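PDB 6JKK: mitotic checkpoint control protein kinase BUB1 from Drosophila melanogaster, which probably acts as an ATP-dependent protein kinase of the mitotic checkpoint at the kinetochore, this chain being its kinase domain. Local coordinates for residues S138-G141 against V142-V146; H180-K184 against P185-L189. All blocks are in the same frame, centred on the assembly; numbering follows the deposited sequence.

Interaction 1 (S138-G141 against V142-V146); sequences SLIG and VCNKV
Ile140 and Asn144 meet one helical turn apart because Ile140 CG2 stands anti to its own backbone N while Asn144 CG lies beside its backbone N, opposite the carbonyl carbon (chi1 -73°). The two side chains run alongside each other and point the same way, and Ile140 CG2 comes 3.5 Å from Asn144 ND2, a methyl against an amide nitrogen. That nitrogen also lies 3.2 Å from Ile140 O, but the angle is too poor for a hydrogen bond. Asn144 N, by contrast, does bond to Ile140 O, at 2.9 Å, and Asn144 OD1 has a weak bond from Lys147 NZ one residue beyond the segment. This pair is on the more open side of the turn, Asn144 being exposed.

On another face of the turn, Val142 CG2 packs 3.3 Å from Ser138 O, the same carbonyl that takes the hydrogen bond from Val142 N. The N-H...O angle of 165° marks this bond as nearly straight. Two further bonds of the same i to i+4 spacing, Cys143 N to Leu139 O (2.8 Å) and Lys145 N to Gly141 O (3.0 Å), continue the regular winding.

Ser138 sits at the N-cap position, just before the helix. Its OG accepts from Gly141 N in a well-aligned (169°) but weak bond of 3.3 Å, which gives this first-turn N-H a partner that no helical carbonyl supplies. Around the turn, Leu139 and Cys143 lean on Leu259 of helix 246-261, whereas Val142 rests on Phe335 and Leu339 of helix 325-339.

The geometry is that of a serine N-cap followed by the first turns of an alpha-helix. In chain order, helix 139-150 corresponds to the helix that follows the hinge and opens the C-terminal lobe of the protein kinase fold.

Interaction 2 (H180-K184 against P185-L189); sequences HADIK and PDNFL
His180, first in the loop, presents the edge of its ring to Asn187: CE1 lies 3.5 Å from Asn187 ND2, near the ring plane, with ring and amide planes 52° apart. Its ND1 accepts from Asp182 N and its NE2 bonds to Ile206 O, so both ring nitrogens are engaged and the ring rotation is fixed.

Asp182 contributes through its main chain. Its carbonyl O receives Asn187 ND2 at 2.7 Å, close to the plane of the amide, and the carboxylate stands steeply to that amide, with planes 74° apart.

Ile183 turns to the apolar side, where its CG2 approaches Phe188 CE1 obliquely at 3.8 Å. Val170 and Met166 of helix 156-175 back this pair, touching Ile183 and Phe188 respectively.

Lys184 holds its CG between backbone N and carbonyl carbon (chi1 63°), and from there the extended chain reaches back to Asp182, where NZ makes a 3.1 Å salt bridge to OD2 on its syn side, tilted out of the carboxylate plane. On the way, CG passes 3.5 Å from Asp186 OD1 and CE runs 3.9 Å from Asn187 ND2. Lys184 O accepts from Asn187 N at 2.9 Å, the i to i+3 bond that opens the 3-10 turn 185-187. A methionine in place of Lys184 would probably leave Asp182 OD2 without this salt-bridge mate and its carboxylate freer to turn.

The sequence HADIKPDN matches the catalytic loop of protein kinases, with alanine where the HRD motif has arginine. Chemically, the Asn187 amide spends an N-H on the loop's own backbone while Lys184 tethers the Asp182 carboxylate, so that backbone, amide, lysine and carboxylate are held together by bonds made within the loop.

How the interactions relate
Interaction 1 ends before interaction 2 begins in sequence, and their centres lie 13 Å apart, yet the two touch directly. Leu139 N probably donates a hydrogen bond to Phe188 O at 2.8 Å, joining the start of helix 139-150 to strand 188-190. Beside it, Ile140 CG1 packs 3.4 Å from Pro185 CB, so the first turn of that helix rests on the 3-10 turn of the loop. Only interaction 2 is near the predicted ATP site: the side chain of Asn187 is about 7 Å from that of Lys85. Interaction 1 lies away from that site and meets the loop at its C-terminal end, through Pro185 and Phe188.

Interaction 1 (S138-G141 against V142-V146)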
ATOM      1  N   SER A 138      -1.656  -0.313  10.825  1.00 17.97           N
ATOM      2  CA  SER A 138      -1.773  -0.959   9.520  1.00 16.51           C
ATOM      3  C   SER A 138      -2.828  -2.057   9.559  1.00 20.07           C
ATOM      4  O   SER A 138      -3.321  -2.420  10.631  1.00 15.48           O
ATOM      5  CB  SER A 138      -0.440  -1.578   9.116  1.00 24.13           C
ATOM      6  OG  SER A 138      -0.156  -2.717   9.909  1.00 19.46           O
ATOM      7  N   LEU A 139      -3.167  -2.599   8.392  1.00 14.61           N
ATOM      8  CA  LEU A 139      -4.093  -3.731   8.328  1.00 19.01           C
ATOM      9  C   LEU A 139      -3.587  -4.955   9.084  1.00 23.26           C
ATOM     10  O   LEU A 139      -4.388  -5.732   9.612  1.00 25.82           O
ATOM     11  CB  LEU A 139      -4.427  -4.095   6.878  1.00 20.66           C
ATOM     12  CG  LEU A 139      -5.597  -3.320   6.294  1.00 19.73           C
ATOM     13  CD1 LEU A 139      -5.963  -3.846   4.920  1.00 25.88           C
ATOM     14  CD2 LEU A 139      -6.801  -3.388   7.225  1.00 18.82           C
ATOM     15  N   ILE A 140      -2.266  -5.128   9.131  1.00 22.25           N
ATOM     16  CA  ILE A 140      -1.650  -6.193   9.922  1.00 20.94           C
ATOM     17  C   ILE A 140      -2.003  -6.025  11.396  1.00 22.41           C
ATOM     18  O   ILE A 140      -2.506  -6.954  12.043  1.00 24.77           O
ATOM     19  CB  ILE A 140      -0.109  -6.193   9.764  1.00 28.15           C
ATOM     20  CG1 ILE A 140       0.300  -6.937   8.500  1.00 30.21           C
ATOM     21  CG2 ILE A 140       0.571  -6.850  10.974  1.00 44.44           C
ATOM     22  CD1 ILE A 140       0.026  -8.440   8.569  1.00 31.46           C
ATOM     23  N   GLY A 141      -1.744  -4.834  11.925  1.00 16.46           N
ATOM     24  CA  GLY A 141      -2.000  -4.555  13.326  1.00 19.90           C
ATOM     25  C   GLY A 141      -3.469  -4.691  13.683  1.00 18.10           C
ATOM     26  O   GLY A 141      -3.815  -5.217  14.741  1.00 19.56           O
ATOM     27  N   VAL A 142      -4.332  -4.210  12.790  1.00 13.41           N
ATOM     28  CA  VAL A 142      -5.779  -4.328  12.957  1.00 12.73           C
ATOM     29  C   VAL A 142      -6.222  -5.786  12.902  1.00 16.27           C
ATOM     30  O   VAL A 142      -6.975  -6.254  13.759  1.00 17.86           O
ATOM     31  CB  VAL A 142      -6.521  -3.525  11.864  1.00 21.69           C
ATOM     32  CG1 VAL A 142      -8.013  -3.837  11.884  1.00 16.29           C
ATOM     33  CG2 VAL A 142      -6.288  -2.037  12.053  1.00 21.48           C
ATOM     34  N   CYS A 143      -5.754  -6.502  11.884  1.00 13.94           N
ATOM     35  CA  CYS A 143      -6.089  -7.919  11.710  1.00 16.49           C
ATOM     36  C   CYS A 143      -5.718  -8.748  12.940  1.00 19.09           C
ATOM     37  O   CYS A 143      -6.466  -9.633  13.389  1.00 19.07           O
ATOM     38  CB  CYS A 143      -5.323  -8.447  10.500  1.00 22.42           C
ATOM     39  SG  CYS A 143      -6.051  -9.847   9.655  1.00 32.43           S
ATOM     40  N   ASN A 144      -4.551  -8.462  13.492  1.00 18.30           N
ATOM     41  CA  ASN A 144      -4.059  -9.215  14.629  1.00 17.28           C
ATOM     42  C   ASN A 144      -4.785  -8.820  15.903  1.00 20.65           C
ATOM     43  O   ASN A 144      -5.067  -9.663  16.750  1.00 21.37           O
ATOM     44  CB  ASN A 144      -2.538  -9.032  14.764  1.00 22.97           C
ATOM     45  CG  ASN A 144      -1.771  -9.796  13.697  1.00 25.05           C
ATOM     46  OD1 ASN A 144      -2.186 -10.876  13.279  1.00 34.69           O
ATOM     47  ND2 ASN A 144      -0.658  -9.237  13.244  1.00 30.71           N
ATOM     48  N   LYS A 145      -5.107  -7.538  16.035  1.00 18.19           N
ATOM     49  CA  LYS A 145      -5.845  -7.092  17.210  1.00 20.59           C
ATOM     50  C   LYS A 145      -7.239  -7.718  17.237  1.00 21.40           C
ATOM     51  O   LYS A 145      -7.708  -8.160  18.290  1.00 20.06           O
ATOM     52  CB  LYS A 145      -5.935  -5.564  17.260  1.00 22.90           C
ATOM     53  CG  LYS A 145      -6.799  -5.035  18.397  1.00 26.34           C
ATOM     54  CD  LYS A 145      -6.693  -3.521  18.508  1.00 35.49           C
ATOM     55  CE  LYS A 145      -7.483  -2.991  19.700  1.00 43.95           C
ATOM     56  NZ  LYS A 145      -7.388  -1.504  19.823  1.00 47.36           N
ATOM     57  N   VAL A 146      -7.885  -7.775  16.074  1.00 15.71           N
ATOM     58  CA  VAL A 146      -9.225  -8.377  15.962  1.00 16.06           C
ATOM     59  C   VAL A 146      -9.197  -9.862  16.344  1.00 18.98           C
ATOM     60  O   VAL A 146     -10.082 -10.359  17.055  1.00 19.03           O
ATOM     61  CB  VAL A 146      -9.786  -8.207  14.537  1.00 19.76           C
ATOM     62  CG1 VAL A 146     -10.964  -9.160  14.295  1.00 24.39           C
ATOM     63  CG2 VAL A 146     -10.207  -6.764  14.301  1.00 20.74           C
TER

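Interaction 2 (H180-K184 against P185-L189)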
ATOM      1  N   HIS A 180       2.564   0.308  -7.278  1.00 16.05           N
ATOM      2  CA  HIS A 180       3.090   0.441  -5.920  1.00 18.78           C
ATOM      3  C   HIS A 180       4.293  -0.483  -5.728  1.00 16.56           C
ATOM      4  O   HIS A 180       5.315  -0.084  -5.157  1.00 18.41           O
ATOM      5  CB  HIS A 180       2.004   0.143  -4.880  1.00 18.30           C
ATOM      6  CG  HIS A 180       2.487   0.250  -3.468  1.00 12.88           C
ATOM      7  ND1 HIS A 180       3.220  -0.744  -2.856  1.00 17.56           N
ATOM      8  CD2 HIS A 180       2.363   1.243  -2.557  1.00 11.57           C
ATOM      9  CE1 HIS A 180       3.524  -0.369  -1.626  1.00 16.74           C
ATOM     10  NE2 HIS A 180       3.011   0.831  -1.417  1.00 13.15           N
ATOM     11  N   ALA A 181       4.137  -1.721  -6.200  1.00 14.19           N
ATOM     12  CA  ALA A 181       5.207  -2.718  -6.285  1.00 16.75           C
ATOM     13  C   ALA A 181       5.606  -3.402  -4.968  1.00 17.82           C
ATOM     14  O   ALA A 181       6.461  -4.284  -4.967  1.00 19.41           O
ATOM     15  CB  ALA A 181       6.442  -2.154  -7.028  1.00 18.77           C
ATOM     16  N   ASP A 182       4.984  -3.019  -3.857  1.00 18.30           N
ATOM     17  CA  ASP A 182       5.219  -3.722  -2.591  1.00 19.51           C
ATOM     18  C   ASP A 182       3.928  -3.768  -1.780  1.00 15.15           C
ATOM     19  O   ASP A 182       3.925  -3.487  -0.579  1.00 19.26           O
ATOM     20  CB  ASP A 182       6.344  -3.042  -1.796  1.00 21.10           C
ATOM     21  CG  ASP A 182       6.899  -3.919  -0.675  1.00 27.64           C
ATOM     22  OD1 ASP A 182       6.774  -5.162  -0.745  1.00 27.66           O
ATOM     23  OD2 ASP A 182       7.475  -3.353   0.276  1.00 32.66           O
ATOM     24  N   ILE A 183       2.820  -4.111  -2.437  1.00 13.96           N
ATOM     25  CA  ILE A 183       1.536  -4.165  -1.745  1.00 15.08           C
ATOM     26  C   ILE A 183       1.474  -5.357  -0.796  1.00 19.73           C
ATOM     27  O   ILE A 183       1.630  -6.507  -1.208  1.00 18.94           O
ATOM     28  CB  ILE A 183       0.343  -4.199  -2.714  1.00 14.66           C
ATOM     29  CG1 ILE A 183       0.290  -2.887  -3.509  1.00 14.41           C
ATOM     30  CG2 ILE A 183      -0.956  -4.404  -1.941  1.00 16.89           C
ATOM     31  CD1 ILE A 183      -0.995  -2.691  -4.286  1.00 17.26           C
ATOM     32  N   LYS A 184       1.250  -5.065   0.480  1.00 15.95           N
ATOM     33  CA  LYS A 184       1.120  -6.106   1.497  1.00 19.22           C
ATOM     34  C   LYS A 184       0.302  -5.525   2.650  1.00 17.14           C
ATOM     35  O   LYS A 184       0.055  -4.318   2.661  1.00 15.06           O
ATOM     36  CB  LYS A 184       2.500  -6.595   1.932  1.00 22.28           C
ATOM     37  CG  LYS A 184       3.354  -5.551   2.587  1.00 23.28           C
ATOM     38  CD  LYS A 184       4.812  -5.968   2.528  1.00 32.43           C
ATOM     39  CE  LYS A 184       5.696  -4.913   3.152  1.00 35.75           C
ATOM     40  NZ  LYS A 184       7.119  -5.126   2.771  1.00 50.57           N
ATOM     41  N   PRO A 185      -0.151  -6.369   3.605  1.00 18.74           N
ATOM     42  CA  PRO A 185      -1.076  -5.807   4.595  1.00 15.76           C
ATOM     43  C   PRO A 185      -0.473  -4.643   5.385  1.00 13.56           C
ATOM     44  O   PRO A 185      -1.226  -3.764   5.809  1.00 18.45           O
ATOM     45  CB  PRO A 185      -1.361  -6.997   5.518  1.00 20.22           C
ATOM     46  CG  PRO A 185      -1.116  -8.204   4.672  1.00 23.42           C
ATOM     47  CD  PRO A 185       0.047  -7.819   3.805  1.00 23.37           C
ATOM     48  N   ASP A 186       0.853  -4.629   5.538  1.00 14.69           N
ATOM     49  CA  ASP A 186       1.570  -3.554   6.231  1.00 18.28           C
ATOM     50  C   ASP A 186       1.418  -2.191   5.561  1.00 19.77           C
ATOM     51  O   ASP A 186       1.581  -1.147   6.206  1.00 18.78           O
ATOM     52  CB  ASP A 186       3.068  -3.877   6.274  1.00 24.54           C
ATOM     53  CG  ASP A 186       3.354  -5.292   6.712  1.00 30.75           C
ATOM     54  OD1 ASP A 186       3.024  -6.236   5.957  1.00 28.06           O
ATOM     55  OD2 ASP A 186       3.933  -5.458   7.806  1.00 31.89           O
ATOM     56  N   ASN A 187       1.135  -2.188   4.261  1.00 14.35           N
ATOM     57  CA  ASN A 187       1.131  -0.932   3.513  1.00 16.82           C
ATOM     58  C   ASN A 187      -0.238  -0.303   3.281  1.00 15.73           C
ATOM     59  O   ASN A 187      -0.360   0.666   2.526  1.00 13.80           O
ATOM     60  CB  ASN A 187       1.919  -1.077   2.209  1.00 19.45           C
ATOM     61  CG  ASN A 187       3.420  -1.121   2.447  1.00 28.16           C
ATOM     62  OD1 ASN A 187       3.913  -0.617   3.462  1.00 26.59           O
ATOM     63  ND2 ASN A 187       4.153  -1.725   1.517  1.00 24.61           N
ATOM     64  N   PHE A 188      -1.265  -0.865   3.923  1.00 11.84           N
ATOM     65  CA  PHE A 188      -2.540  -0.171   4.086  1.00 12.72           C
ATOM     66  C   PHE A 188      -2.718   0.199   5.549  1.00 17.90           C
ATOM     67  O   PHE A 188      -2.683  -0.670   6.428  1.00 18.28           O
ATOM     68  CB  PHE A 188      -3.726  -1.038   3.635  1.00 12.99           C
ATOM     69  CG  PHE A 188      -3.857  -1.157   2.143  1.00 11.38           C
ATOM     70  CD1 PHE A 188      -3.417  -2.300   1.487  1.00  9.45           C
ATOM     71  CD2 PHE A 188      -4.416  -0.121   1.393  1.00 15.16           C
ATOM     72  CE1 PHE A 188      -3.528  -2.418   0.106  1.00 12.05           C
ATOM     73  CE2 PHE A 188      -4.532  -0.230   0.005  1.00 13.96           C
ATOM     74  CZ  PHE A 188      -4.085  -1.384  -0.635  1.00 13.45           C
ATOM     75  N   LEU A 189      -2.892   1.492   5.809  1.00 13.93           N
ATOM     76  CA  LEU A 189      -3.206   1.955   7.154  1.00 12.19           C
ATOM     77  C   LEU A 189      -4.704   2.168   7.246  1.00 16.12           C
ATOM     78  O   LEU A 189      -5.330   2.604   6.277  1.00 18.20           O
ATOM     79  CB  LEU A 189      -2.484   3.270   7.461  1.00 16.58           C
ATOM     80  CG  LEU A 189      -0.954   3.302   7.419  1.00 18.58           C
ATOM     81  CD1 LEU A 189      -0.437   4.703   7.737  1.00 21.16           C
ATOM     82  CD2 LEU A 189      -0.351   2.279   8.382  1.00 19.18           C
TER